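Local coordinates for protein beta-glucosidase (Saccharopolyspora erythraea D, PDB 5M6G) that probably hydrolyses terminal, non-reducing beta-D-glucosyl residues, releasing beta-D-glucose, as a glycoside hydrolase of family 3, at residues 38-43 against 381-386; 85-90 against 174-179; 114-119 against 385-390. One frame throughout, in Å; residues are numbered along the deposited sequence.

Contact 1 (38-43 against 381-386); sequences PAYRDP and GLFERP
F383 and E384 reach across to Y40, R41 and P43, joining the start of the modelled chain to the loop that follows helix 363-379. That helix ends in a Schellman motif at G381, whose phi is positive. From G381 the chain curls at once: its O accepts from both E384 N and R385 N, in a single turn that carries F383 and E384 on the side facing 38-43. F383 comes first. Its CE2 lies 4.0 Å from CD2 of Y40, at the edge of the tyrosine ring, and the two side chains cross at about a right angle. R41 NH1 arrives at the edge of the F383 ring, near its plane and 3.8 Å from CD2, with the guanidinium turned 63° from the ring. The arginine's CB points away from this loop, and the bend at chi2 (-67°) brings the guanidinium back to it; one face of that group then lies against Y40 CE2. F378, on helix 363-379, stacks with the phenylalanine. E384 follows, and its polar end is held by a salt bridge from OE2 to R50 on helix 47-57, an arginine that also bonds Y40 O and so ties both segments to that helix. Bent at chi2 (65°), the glutamate brings its carboxylate against one corner of P43, where OE2 sits 3.5 Å from CB of the proline.

Contact 2 (85-90 against 174-179); sequences IGSVLS and IDWSFA. With MG (magnesium ion), chain F; SOR (sorbitol), chain L.
L89 and F178 meet in the interior of the TIM barrel of the N-terminal domain, where strands 87-90 and 176-177 run parallel with strand 125-128 between them. No hydrogen bond joins the two segments; inward-pointing side chains bridge the gap. The apolar part of the contact is L89 CD1 against F178 CE2 at 3.9 Å. The leucine's CB also approaches that end of the ring. With CG of L89 between its own backbone N and carbonyl carbon (chi1 79°), CD1 is placed where it meets both the phenylalanine and the sorbitol, and the leucine crosses the phenylalanine at about a right angle. Deeper along the strand, S87 OG approaches W176 CZ3 to 3.9 Å, a van der Waals contact; the hydroxyl's hydrogen bonds go to I125 O and Q69 NE2. The two aromatic rings are braced against each other as well: F178 CE1 sits 3.7 Å above the plane of the W176 ring, toward its rim, while W176 CZ2 lies in the F178 plane. T229 OG1 hydrogen-bonds W176 NE1, which would restrain rotation of the indole.

Towards the ligand, both apolar partners line the sorbitol pocket. F178 CB is 3.7 Å from sorbitol O2, and L89 CD1 is 4.0 Å from sorbitol O4; the polyol's hydrogen bonds come from elsewhere, among them D129 and K231.

At the other end of 174-179, D175 binds a magnesium ion through OD1 at 2.1 Å, beside G173 O and four waters. Y108 OH holds the second carboxylate oxygen, and one metal-bound water donates to I174 O at 2.7 Å.

Contact 3 (114-119 against 385-390); sequences AALSTP and RPFAQR
L116, on helix 101-116, pushes one methyl into the corner formed by P386 and F387. The helix belongs to the TIM-barrel domain and lies on the outside of the barrel, and the loop after helix 363-379 packs on it here. All of the contact across the two segments is apolar. CD1 of L116 touches CZ of F387 at 3.4 Å, which is close for two carbons, and the ring's CE1 and CE2 lie farther off, so the methyl meets the far end of the phenylalanine at a slant. The same CD1 is 3.7 Å from CG of P386, whose ring the leucine side chain crosses at about a right angle; CD2 lies farther off, near P386 CB. CG of L116 lies opposite its carbonyl carbon (chi1 -65°) and the branch extends fully at chi2 (175°), which carries CD1 out beyond the helix to this corner. P123 also packs on L116.

Polar bonds act around this patch. On the helix side, S117 N bonds A114 O. In the opposing loop the backbone is tied to the same helix: Q112 NE2 bonds P386 O, and D109 accepts from A388 N. R390 adds salt bridges to D106 and D109.

Van der Waals contact between leucine, proline and phenylalanine has little directionality, so the orientation of 385-390 on helix 101-116 is probably set more by the flanking polar bonds, while the leucine methyl adds apolar contact with P386 and F387.

In the fold
Helix 101-116, which carries the L116 end of contact 3, is the crossover helix between parallel strands 87-90 and 125-128, so contact 3 lies on the outside of the barrel whose interior holds contact 2. Their centres are 14 Å apart. Contacts 1 and 3 share R385 and P386 and sit 11 Å apart, centre to centre, along one surface loop. That loop also reaches the metal site of contact 2: L382 CD2 packs 3.3 Å from D175 OD1, and the side chain of F387 is about 8 Å from the magnesium ion. The sorbitol pocket is touched by contact 2 alone, whose centre is 19 Å from that of contact 1.

Contact 1 (38-43 against 381-386)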
loop_
_atom_site.group_PDB
_atom_site.type_symbol
_atom_site.label_atom_id
_atom_site.label_comp_id
_atom_site.label_asym_id
_atom_site.label_seq_id
_atom_site.Cartn_x
_atom_site.Cartn_y
_atom_site.Cartn_z
ATOM N N PRO A 38 -4.962 7.403 39.216
ATOM C CA PRO A 38 -4.693 8.487 38.263
ATOM C C PRO A 38 -5.805 8.529 37.229
ATOM O O PRO A 38 -6.286 7.491 36.767
ATOM C CB PRO A 38 -3.340 8.110 37.646
ATOM C CG PRO A 38 -2.692 7.276 38.677
ATOM C CD PRO A 38 -3.812 6.480 39.295
ATOM N N ALA A 39 -6.246 9.743 36.902
ATOM C CA ALA A 39 -7.412 9.884 36.042
ATOM C C ALA A 39 -7.181 9.258 34.675
ATOM O O ALA A 39 -8.139 8.822 34.025
ATOM C CB ALA A 39 -7.778 11.358 35.894
ATOM N N TYR A 40 -5.926 9.198 34.215
ATOM C CA TYR A 40 -5.695 8.601 32.903
ATOM C C TYR A 40 -5.981 7.107 32.911
ATOM O O TYR A 40 -6.183 6.518 31.842
ATOM C CB TYR A 40 -4.268 8.907 32.408
ATOM C CG TYR A 40 -3.103 8.078 32.954
ATOM C CD1 TYR A 40 -2.394 8.478 34.094
ATOM C CD2 TYR A 40 -2.664 6.933 32.285
ATOM C CE1 TYR A 40 -1.306 7.728 34.574
ATOM C CE2 TYR A 40 -1.584 6.181 32.755
ATOM C CZ TYR A 40 -0.906 6.583 33.888
ATOM O OH TYR A 40 0.161 5.831 34.328
ATOM N N ARG A 41 -6.033 6.492 34.094
ATOM C CA ARG A 41 -6.406 5.091 34.240
ATOM C C ARG A 41 -7.911 4.883 34.332
ATOM O O ARG A 41 -8.354 3.737 34.438
ATOM C CB ARG A 41 -5.737 4.492 35.486
ATOM C CG ARG A 41 -4.237 4.302 35.360
ATOM C CD ARG A 41 -3.926 3.245 34.314
ATOM N NE ARG A 41 -2.498 2.962 34.180
ATOM C CZ ARG A 41 -1.968 2.379 33.111
ATOM N NH1 ARG A 41 -2.750 2.033 32.096
ATOM N NH2 ARG A 41 -0.664 2.148 33.048
ATOM N N ASP A 42 -8.703 5.956 34.327
ATOM C CA ASP A 42 -10.155 5.834 34.358
ATOM C C ASP A 42 -10.676 5.627 32.943
ATOM O O ASP A 42 -10.618 6.549 32.116
ATOM C CB ASP A 42 -10.789 7.074 34.994
ATOM C CG ASP A 42 -12.299 6.946 35.168
ATOM O OD1 ASP A 42 -12.909 6.009 34.611
ATOM O OD2 ASP A 42 -12.883 7.803 35.858
ATOM N N PRO A 43 -11.214 4.446 32.625
ATOM C CA PRO A 43 -11.669 4.200 31.256
ATOM C C PRO A 43 -12.995 4.861 30.911
ATOM O O PRO A 43 -13.361 4.874 29.730
ATOM C CB PRO A 43 -11.775 2.676 31.199
ATOM C CG PRO A 43 -12.085 2.279 32.591
ATOM C CD PRO A 43 -11.352 3.249 33.478
ATOM N N GLY A 381 -8.106 2.222 22.272
ATOM C CA GLY A 381 -8.421 1.332 23.367
ATOM C C GLY A 381 -7.231 0.622 23.959
ATOM O O GLY A 381 -7.416 -0.326 24.723
ATOM N N LEU A 382 -6.011 1.083 23.660
ATOM C CA LEU A 382 -4.805 0.366 24.072
ATOM C C LEU A 382 -4.609 0.380 25.580
ATOM O O LEU A 382 -3.943 -0.513 26.121
ATOM C CB LEU A 382 -3.577 0.968 23.386
ATOM C CG LEU A 382 -3.507 0.701 21.878
ATOM C CD1 LEU A 382 -2.324 1.443 21.245
ATOM C CD2 LEU A 382 -3.411 -0.794 21.609
ATOM N N PHE A 383 -5.141 1.389 26.273
ATOM C CA PHE A 383 -5.002 1.431 27.723
ATOM C C PHE A 383 -5.947 0.457 28.414
ATOM O O PHE A 383 -5.760 0.164 29.599
ATOM C CB PHE A 383 -5.253 2.852 28.252
ATOM C CG PHE A 383 -4.133 3.825 27.980
ATOM C CD1 PHE A 383 -4.004 4.440 26.740
ATOM C CD2 PHE A 383 -3.222 4.148 28.977
ATOM C CE1 PHE A 383 -2.981 5.353 26.497
ATOM C CE2 PHE A 383 -2.197 5.057 28.742
ATOM C CZ PHE A 383 -2.072 5.660 27.506
ATOM N N GLU A 384 -6.959 -0.039 27.705
ATOM C CA GLU A 384 -7.901 -1.024 28.219
ATOM C C GLU A 384 -7.634 -2.423 27.679
ATOM O O GLU A 384 -7.726 -3.397 28.432
ATOM C CB GLU A 384 -9.339 -0.615 27.869
ATOM C CG GLU A 384 -9.946 0.435 28.799
ATOM C CD GLU A 384 -9.241 1.774 28.718
ATOM O OE1 GLU A 384 -9.308 2.445 27.664
ATOM O OE2 GLU A 384 -8.603 2.158 29.716
ATOM N N ARG A 385 -7.282 -2.537 26.397
ATOM C CA ARG A 385 -7.120 -3.822 25.703
ATOM C C ARG A 385 -5.825 -3.783 24.906
ATOM O O ARG A 385 -5.838 -3.550 23.690
ATOM C CB ARG A 385 -8.307 -4.100 24.778
ATOM C CG ARG A 385 -9.630 -4.285 25.501
ATOM C CD ARG A 385 -10.813 -4.166 24.549
ATOM N NE ARG A 385 -11.016 -2.786 24.114
ATOM C CZ ARG A 385 -11.573 -1.843 24.870
ATOM N NH1 ARG A 385 -11.987 -2.128 26.102
ATOM N NH2 ARG A 385 -11.718 -0.615 24.398
ATOM N N PRO A 386 -4.681 -3.981 25.560
ATOM C CA PRO A 386 -3.398 -3.789 24.869
ATOM C C PRO A 386 -2.927 -4.961 24.013
ATOM O O PRO A 386 -2.001 -4.772 23.214
ATOM C CB PRO A 386 -2.425 -3.548 26.030
ATOM C CG PRO A 386 -3.036 -4.261 27.166
ATOM C CD PRO A 386 -4.506 -4.036 27.021
#

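Contact 2 (85-90 against 174-179)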
loop_
_atom_site.group_PDB
_atom_site.type_symbol
_atom_site.label_atom_id
_atom_site.label_comp_id
_atom_site.label_asym_id
_atom_site.label_seq_id
_atom_site.Cartn_x
_atom_site.Cartn_y
_atom_site.Cartn_z
ATOM N N ILE A 85 9.921 4.176 24.608
ATOM C CA ILE A 85 9.644 4.453 23.202
ATOM C C ILE A 85 8.157 4.270 22.922
ATOM O O ILE A 85 7.499 3.384 23.480
ATOM C CB ILE A 85 10.542 3.557 22.329
ATOM C CG1 ILE A 85 11.936 4.193 22.233
ATOM C CG2 ILE A 85 9.937 3.296 20.939
ATOM C CD1 ILE A 85 13.029 3.234 21.875
ATOM N N GLY A 86 7.603 5.138 22.071
ATOM C CA GLY A 86 6.165 5.149 21.882
ATOM C C GLY A 86 5.654 4.124 20.891
ATOM O O GLY A 86 4.503 3.686 20.989
ATOM N N SER A 87 6.483 3.710 19.942
ATOM C CA SER A 87 5.971 2.866 18.881
ATOM C C SER A 87 7.076 1.985 18.336
ATOM O O SER A 87 8.258 2.332 18.407
ATOM C CB SER A 87 5.374 3.716 17.753
ATOM O OG SER A 87 4.825 2.891 16.740
ATOM N N VAL A 88 6.667 0.844 17.778
ATOM C CA VAL A 88 7.545 -0.035 17.018
ATOM C C VAL A 88 6.856 -0.328 15.693
ATOM O O VAL A 88 5.623 -0.321 15.606
ATOM C CB VAL A 88 7.860 -1.335 17.796
ATOM C CG1 VAL A 88 8.681 -2.311 16.959
ATOM C CG2 VAL A 88 8.601 -1.008 19.101
ATOM N N LEU A 89 7.652 -0.551 14.644
ATOM C CA LEU A 89 7.115 -1.010 13.369
ATOM C C LEU A 89 7.879 -2.235 12.897
ATOM O O LEU A 89 9.017 -2.490 13.303
ATOM C CB LEU A 89 7.164 0.063 12.253
ATOM C CG LEU A 89 8.505 0.312 11.543
ATOM C CD1 LEU A 89 8.304 0.773 10.097
ATOM C CD2 LEU A 89 9.360 1.329 12.291
ATOM N N SER A 90 7.216 -3.012 12.046
ATOM C CA SER A 90 7.895 -3.957 11.176
ATOM C C SER A 90 8.033 -3.289 9.819
ATOM O O SER A 90 7.026 -2.907 9.212
ATOM C CB SER A 90 7.122 -5.273 11.047
ATOM O OG SER A 90 7.341 -6.105 12.163
ATOM N N ILE A 174 -1.312 -5.895 15.950
ATOM C CA ILE A 174 -0.831 -4.650 15.364
ATOM C C ILE A 174 -1.989 -3.675 15.197
ATOM O O ILE A 174 -3.102 -4.056 14.816
ATOM C CB ILE A 174 -0.119 -4.963 14.036
ATOM C CG1 ILE A 174 1.138 -5.797 14.321
ATOM C CG2 ILE A 174 0.204 -3.676 13.268
ATOM C CD1 ILE A 174 1.871 -6.307 13.071
ATOM N N ASP A 175 -1.732 -2.407 15.520
ATOM C CA ASP A 175 -2.775 -1.420 15.733
ATOM C C ASP A 175 -2.961 -0.466 14.576
ATOM O O ASP A 175 -3.902 0.327 14.608
ATOM C CB ASP A 175 -2.442 -0.592 16.978
ATOM C CG ASP A 175 -2.079 -1.464 18.139
ATOM O OD1 ASP A 175 -2.996 -2.160 18.618
ATOM O OD2 ASP A 175 -0.893 -1.493 18.521
ATOM N N TRP A 176 -2.094 -0.522 13.575
ATOM C CA TRP A 176 -1.853 0.644 12.731
ATOM C C TRP A 176 -1.233 0.164 11.433
ATOM O O TRP A 176 -0.168 -0.461 11.459
ATOM C CB TRP A 176 -0.925 1.613 13.487
ATOM C CG TRP A 176 -0.504 2.883 12.798
ATOM C CD1 TRP A 176 -0.973 3.409 11.618
ATOM C CD2 TRP A 176 0.503 3.789 13.273
ATOM N NE1 TRP A 176 -0.318 4.603 11.343
ATOM C CE2 TRP A 176 0.597 4.848 12.339
ATOM C CE3 TRP A 176 1.336 3.806 14.405
ATOM C CZ2 TRP A 176 1.484 5.916 12.508
ATOM C CZ3 TRP A 176 2.218 4.867 14.573
ATOM C CH2 TRP A 176 2.283 5.910 13.629
ATOM N N SER A 177 -1.909 0.411 10.313
ATOM C CA SER A 177 -1.368 0.098 8.999
ATOM C C SER A 177 -0.978 1.380 8.283
ATOM O O SER A 177 -1.685 2.388 8.369
ATOM C CB SER A 177 -2.365 -0.672 8.132
ATOM O OG SER A 177 -1.808 -0.915 6.848
ATOM N N PHE A 178 0.147 1.332 7.570
ATOM C CA PHE A 178 0.597 2.451 6.741
ATOM C C PHE A 178 -0.115 2.354 5.390
ATOM O O PHE A 178 0.473 2.055 4.353
ATOM C CB PHE A 178 2.113 2.432 6.608
ATOM C CG PHE A 178 2.845 2.379 7.947
ATOM C CD1 PHE A 178 2.478 3.216 8.990
ATOM C CD2 PHE A 178 3.891 1.487 8.150
ATOM C CE1 PHE A 178 3.152 3.166 10.218
ATOM C CE2 PHE A 178 4.566 1.429 9.362
ATOM C CZ PHE A 178 4.194 2.268 10.406
ATOM N N ALA A 179 -1.422 2.598 5.436
ATOM C CA ALA A 179 -2.314 2.445 4.292
ATOM C C ALA A 179 -3.578 3.257 4.560
ATOM O O ALA A 179 -4.019 3.349 5.712
ATOM C CB ALA A 179 -2.663 0.953 4.060
HETATM MG MG MG F . -4.003 -4.064 18.537
HETATM C C1 SOR L . 6.006 3.870 2.871
HETATM C C2 SOR L . 6.169 2.689 3.811
HETATM C C3 SOR L . 7.633 2.592 4.232
HETATM C C4 SOR L . 7.931 1.242 4.878
HETATM C C5 SOR L . 9.413 0.859 4.809
HETATM C C6 SOR L . 9.536 -0.624 5.142
HETATM O O1 SOR L . 4.873 3.700 2.054
HETATM O O2 SOR L . 5.343 2.866 4.949
HETATM O O3 SOR L . 7.899 3.625 5.144
HETATM O O4 SOR L . 7.508 1.254 6.226
HETATM O O5 SOR L . 9.975 1.127 3.530
HETATM O O6 SOR L . 10.785 -1.125 4.716
HETATM O O HOH W 1 -5.092 -3.974 16.699
HETATM O O HOH W 2 -3.401 -3.998 20.636
HETATM O O HOH W 3 -5.585 -3.180 19.422
HETATM O O HOH W 4 -5.003 -5.775 19.003
#

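Contact 3 (114-119 against 385-390)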
loop_
_atom_site.group_PDB
_atom_site.type_symbol
_atom_site.label_atom_id
_atom_site.label_comp_id
_atom_site.label_asym_id
_atom_site.label_seq_id
_atom_site.Cartn_x
_atom_site.Cartn_y
_atom_site.Cartn_z
ATOM N N ALA A 114 6.399 -5.572 27.801
ATOM C CA ALA A 114 7.497 -4.738 28.272
ATOM C C ALA A 114 7.076 -3.280 28.394
ATOM O O ALA A 114 7.374 -2.624 29.404
ATOM C CB ALA A 114 8.699 -4.881 27.345
ATOM N N ALA A 115 6.363 -2.759 27.390
ATOM C CA ALA A 115 5.883 -1.378 27.462
ATOM C C ALA A 115 4.970 -1.166 28.666
ATOM O O ALA A 115 5.048 -0.134 29.343
ATOM C CB ALA A 115 5.153 -1.011 26.168
ATOM N N LEU A 116 4.100 -2.133 28.953
ATOM C CA LEU A 116 3.177 -2.004 30.072
ATOM C C LEU A 116 3.867 -2.042 31.432
ATOM O O LEU A 116 3.226 -1.708 32.432
ATOM C CB LEU A 116 2.119 -3.111 30.012
ATOM C CG LEU A 116 1.140 -3.133 28.832
ATOM C CD1 LEU A 116 0.266 -4.375 28.895
ATOM C CD2 LEU A 116 0.277 -1.901 28.765
ATOM N N SER A 117 5.143 -2.423 31.503
ATOM C CA SER A 117 5.850 -2.558 32.773
ATOM C C SER A 117 6.592 -1.292 33.183
ATOM O O SER A 117 7.237 -1.283 34.241
ATOM C CB SER A 117 6.847 -3.719 32.708
ATOM O OG SER A 117 7.942 -3.390 31.869
ATOM N N THR A 118 6.531 -0.240 32.377
ATOM C CA THR A 118 7.219 1.003 32.678
ATOM C C THR A 118 6.480 1.734 33.795
ATOM O O THR A 118 5.346 1.384 34.129
ATOM C CB THR A 118 7.293 1.874 31.427
ATOM O OG1 THR A 118 5.969 2.266 31.051
ATOM C CG2 THR A 118 7.948 1.117 30.293
ATOM N N PRO A 119 7.086 2.782 34.378
ATOM C CA PRO A 119 6.408 3.464 35.497
ATOM C C PRO A 119 5.025 3.997 35.151
ATOM O O PRO A 119 4.108 3.881 35.971
ATOM C CB PRO A 119 7.393 4.590 35.858
ATOM C CG PRO A 119 8.736 3.995 35.534
ATOM C CD PRO A 119 8.490 3.227 34.242
ATOM N N ARG A 385 -7.282 -2.537 26.397
ATOM C CA ARG A 385 -7.120 -3.822 25.703
ATOM C C ARG A 385 -5.825 -3.783 24.906
ATOM O O ARG A 385 -5.838 -3.550 23.690
ATOM C CB ARG A 385 -8.307 -4.100 24.778
ATOM C CG ARG A 385 -9.630 -4.285 25.501
ATOM C CD ARG A 385 -10.813 -4.166 24.549
ATOM N NE ARG A 385 -11.016 -2.786 24.114
ATOM C CZ ARG A 385 -11.573 -1.843 24.870
ATOM N NH1 ARG A 385 -11.987 -2.128 26.102
ATOM N NH2 ARG A 385 -11.718 -0.615 24.398
ATOM N N PRO A 386 -4.681 -3.981 25.560
ATOM C CA PRO A 386 -3.398 -3.789 24.869
ATOM C C PRO A 386 -2.927 -4.961 24.013
ATOM O O PRO A 386 -2.001 -4.772 23.214
ATOM C CB PRO A 386 -2.425 -3.548 26.030
ATOM C CG PRO A 386 -3.036 -4.261 27.166
ATOM C CD PRO A 386 -4.506 -4.036 27.021
ATOM N N PHE A 387 -3.504 -6.149 24.146
ATOM C CA PHE A 387 -2.906 -7.347 23.574
ATOM C C PHE A 387 -3.636 -7.801 22.314
ATOM O O PHE A 387 -4.732 -7.346 21.983
ATOM C CB PHE A 387 -2.873 -8.476 24.610
ATOM C CG PHE A 387 -1.996 -8.174 25.795
ATOM C CD1 PHE A 387 -0.614 -8.102 25.652
ATOM C CD2 PHE A 387 -2.545 -7.977 27.053
ATOM C CE1 PHE A 387 0.198 -7.828 26.745
ATOM C CE2 PHE A 387 -1.743 -7.695 28.132
ATOM C CZ PHE A 387 -0.370 -7.615 27.981
ATOM N N ALA A 388 -2.998 -8.722 21.605
ATOM C CA ALA A 388 -3.557 -9.215 20.359
ATOM C C ALA A 388 -4.897 -9.895 20.603
ATOM O O ALA A 388 -5.085 -10.604 21.593
ATOM C CB ALA A 388 -2.579 -10.182 19.691
ATOM N N GLN A 389 -5.829 -9.672 19.680
ATOM C CA GLN A 389 -7.173 -10.247 19.737
ATOM C C GLN A 389 -7.140 -11.605 19.047
ATOM O O GLN A 389 -7.460 -11.744 17.866
ATOM C CB GLN A 389 -8.162 -9.324 19.047
ATOM C CG GLN A 389 -8.555 -8.116 19.839
ATOM C CD GLN A 389 -8.782 -6.955 18.911
ATOM O OE1 GLN A 389 -7.939 -6.065 18.758
ATOM N NE2 GLN A 389 -9.875 -7.019 18.195
ATOM N N ARG A 390 -6.744 -12.627 19.797
ATOM C CA ARG A 390 -6.515 -13.900 19.124
ATOM C C ARG A 390 -7.798 -14.579 18.661
ATOM O O ARG A 390 -7.718 -15.504 17.847
ATOM C CB ARG A 390 -5.708 -14.812 20.032
ATOM C CG ARG A 390 -4.322 -14.255 20.201
ATOM C CD ARG A 390 -3.551 -14.981 21.233
ATOM N NE ARG A 390 -2.322 -14.267 21.542
ATOM C CZ ARG A 390 -1.124 -14.649 21.129
ATOM N NH1 ARG A 390 -0.997 -15.743 20.380
ATOM N NH2 ARG A 390 -0.059 -13.948 21.471
#